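Local coordinates for protein serine protease inhibitor 1 (Coprinopsis cinerea, PDB 3VWC) that probably inhibits serine-type endopeptidases, as a beta-trefoil member of the I66 family of fungal peptidase inhibitors, at residues S42-V47 and Y58-P63. Numbering follows the deposited sequence.
Sequences SGNSWV and YCKGAP
Val47 and Tyr58 face each other as an antiparallel hydrogen-bonded pair: Val47 N donates to Tyr58 O (2.9 Å) and Tyr58 N to Val47 O (2.8 Å). Their CB atoms touch on one face of the sheet, and the edge of the Tyr58 ring is turned to Val47 O. Tyr58 O also receives a CA-H...O contact from Trp46 CA. Beneath the opposite face, CB of Cys59 sits over the six-membered ring of Trp46, 3.7 Å from its centroid and almost on the ring normal, a CH-pi contact. With SG anti to the backbone N (chi1 -176°), the sulfur lies above the five-membered ring, 4.4 Å from its centroid, and meets Asn44 OD1. The indole is held by a hydrogen bond from NE1 to Val18 O, and Ile33 packs against both Trp46 and Cys59.

On the N-terminal side of Trp46 the two chains part, and a water bridges the gap: it donates to Gly43 O and Ser45 O and accepts from Lys60 N at 2.6 Å. The extended side chain of Lys60 then runs beside the 42-44 backbone, its CG 3.4 Å from Gly43 O and its CE close to both Ser42 O and the Asn44 amide. Lys60 NZ ends on the carbonyls of Arg20 and Pro21, while Asn44 OD1 takes the N-H of Arg20 and ND2 binds Asn41 O, so the 20-21 backbone is gripped by both segments.

Past Cys59 the chain reverses through a type I' turn to Ala62, closed by Ala62 N to Cys59 O at 3.3 Å; its two inner positions, Lys60 and Gly61, both have positive phi. This is the open end of the 46-51/54-59 beta hairpin, where the next hairpin of the beta-trefoil begins and the Trp46-Cys59 pair packs into the interior with Trp108.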
loop_
_atom_site.group_PDB
_atom_site.type_symbol
_atom_site.label_atom_id
_atom_site.label_comp_id
_atom_site.label_asym_id
_atom_site.label_seq_id
_atom_site.Cartn_x
_atom_site.Cartn_y
_atom_site.Cartn_z
ATOM N N SER A 42 -2.444 14.016 6.635
ATOM C CA SER A 42 -1.110 14.590 6.757
ATOM C C SER A 42 -0.087 13.605 7.321
ATOM O O SER A 42 -0.434 12.651 8.042
ATOM C CB SER A 42 -1.143 15.867 7.601
ATOM O OG SER A 42 -2.253 16.667 7.237
ATOM N N GLY A 43 1.181 13.849 6.994
ATOM C CA GLY A 43 2.291 13.064 7.527
ATOM C C GLY A 43 2.413 11.680 6.912
ATOM O O GLY A 43 3.046 10.783 7.505
ATOM N N ASN A 44 1.766 11.497 5.749
ATOM C CA ASN A 44 1.661 10.176 5.116
ATOM C C ASN A 44 2.476 10.079 3.858
ATOM O O ASN A 44 2.106 9.371 2.921
ATOM C CB ASN A 44 0.208 9.797 4.821
ATOM C CG ASN A 44 -0.475 9.242 6.029
ATOM O OD1 ASN A 44 -0.090 8.179 6.525
ATOM N ND2 ASN A 44 -1.351 10.059 6.645
ATOM N N SER A 45 3.635 10.717 3.868
ATOM C CA SER A 45 4.662 10.367 2.887
ATOM C C SER A 45 5.320 9.072 3.307
ATOM O O SER A 45 5.884 8.930 4.406
ATOM C CB SER A 45 5.694 11.491 2.740
ATOM O OG SER A 45 5.083 12.667 2.227
ATOM N N TRP A 46 5.184 8.093 2.444
ATOM C CA TRP A 46 5.752 6.800 2.670
ATOM C C TRP A 46 7.224 6.854 2.320
ATOM O O TRP A 46 7.624 7.603 1.434
ATOM C CB TRP A 46 5.027 5.808 1.741
ATOM C CG TRP A 46 3.611 5.469 2.154
ATOM C CD1 TRP A 46 2.530 6.310 2.183
ATOM C CD2 TRP A 46 3.143 4.186 2.561
ATOM N NE1 TRP A 46 1.391 5.594 2.532
ATOM C CE2 TRP A 46 1.749 4.319 2.852
ATOM C CE3 TRP A 46 3.778 2.962 2.845
ATOM C CZ2 TRP A 46 0.966 3.236 3.260
ATOM C CZ3 TRP A 46 2.986 1.862 3.232
ATOM C CH2 TRP A 46 1.591 2.021 3.452
ATOM N N VAL A 47 8.017 6.036 2.992
ATOM C CA VAL A 47 9.386 5.823 2.564
ATOM C C VAL A 47 9.520 4.422 1.956
ATOM O O VAL A 47 9.122 3.400 2.551
ATOM C CB VAL A 47 10.357 6.015 3.728
ATOM C CG1 VAL A 47 11.793 5.670 3.285
ATOM C CG2 VAL A 47 10.269 7.425 4.223
ATOM N N TYR A 58 7.460 2.085 4.327
ATOM C CA TYR A 58 7.275 2.651 5.666
ATOM C C TYR A 58 6.201 3.735 5.662
ATOM O O TYR A 58 6.248 4.655 4.860
ATOM C CB TYR A 58 8.590 3.203 6.254
ATOM C CG TYR A 58 9.644 2.172 6.628
ATOM C CD1 TYR A 58 9.731 1.633 7.927
ATOM C CD2 TYR A 58 10.517 1.696 5.668
ATOM C CE1 TYR A 58 10.710 0.693 8.254
ATOM C CE2 TYR A 58 11.505 0.778 5.986
ATOM C CZ TYR A 58 11.588 0.267 7.280
ATOM O OH TYR A 58 12.531 -0.722 7.575
ATOM N N CYS A 59 5.287 3.636 6.639
ATOM C CA CYS A 59 4.254 4.638 6.870
ATOM C C CYS A 59 4.315 5.118 8.312
ATOM O O CYS A 59 4.107 4.361 9.265
ATOM C CB CYS A 59 2.862 4.079 6.555
ATOM S SG CYS A 59 1.518 5.289 6.713
ATOM N N LYS A 60 4.471 6.423 8.415
ATOM C CA LYS A 60 4.795 7.068 9.686
ATOM C C LYS A 60 5.878 6.302 10.459
ATOM O O LYS A 60 5.821 6.149 11.683
ATOM C CB LYS A 60 3.520 7.286 10.505
ATOM C CG LYS A 60 2.642 8.316 9.828
ATOM C CD LYS A 60 1.382 8.631 10.628
ATOM C CE LYS A 60 0.520 9.687 9.931
ATOM N NZ LYS A 60 -0.679 10.108 10.774
ATOM N N GLY A 61 6.864 5.802 9.722
ATOM C CA GLY A 61 8.100 5.335 10.330
ATOM C C GLY A 61 8.084 3.849 10.601
ATOM O O GLY A 61 9.027 3.310 11.155
ATOM N N ALA A 62 6.944 3.195 10.351
ATOM C CA ALA A 62 6.834 1.766 10.596
ATOM C C ALA A 62 6.672 0.977 9.294
ATOM O O ALA A 62 5.852 1.375 8.424
ATOM C CB ALA A 62 5.669 1.451 11.538
ATOM N N PRO A 63 7.297 -0.202 9.215
ATOM C CA PRO A 63 7.210 -0.946 7.951
ATOM C C PRO A 63 5.860 -1.649 7.919
ATOM O O PRO A 63 5.348 -2.041 8.966
ATOM C CB PRO A 63 8.358 -1.971 8.060
ATOM C CG PRO A 63 8.529 -2.207 9.553
ATOM C CD PRO A 63 8.265 -0.817 10.157
HETATM O O HOH W 1 4.206 8.414 6.757
#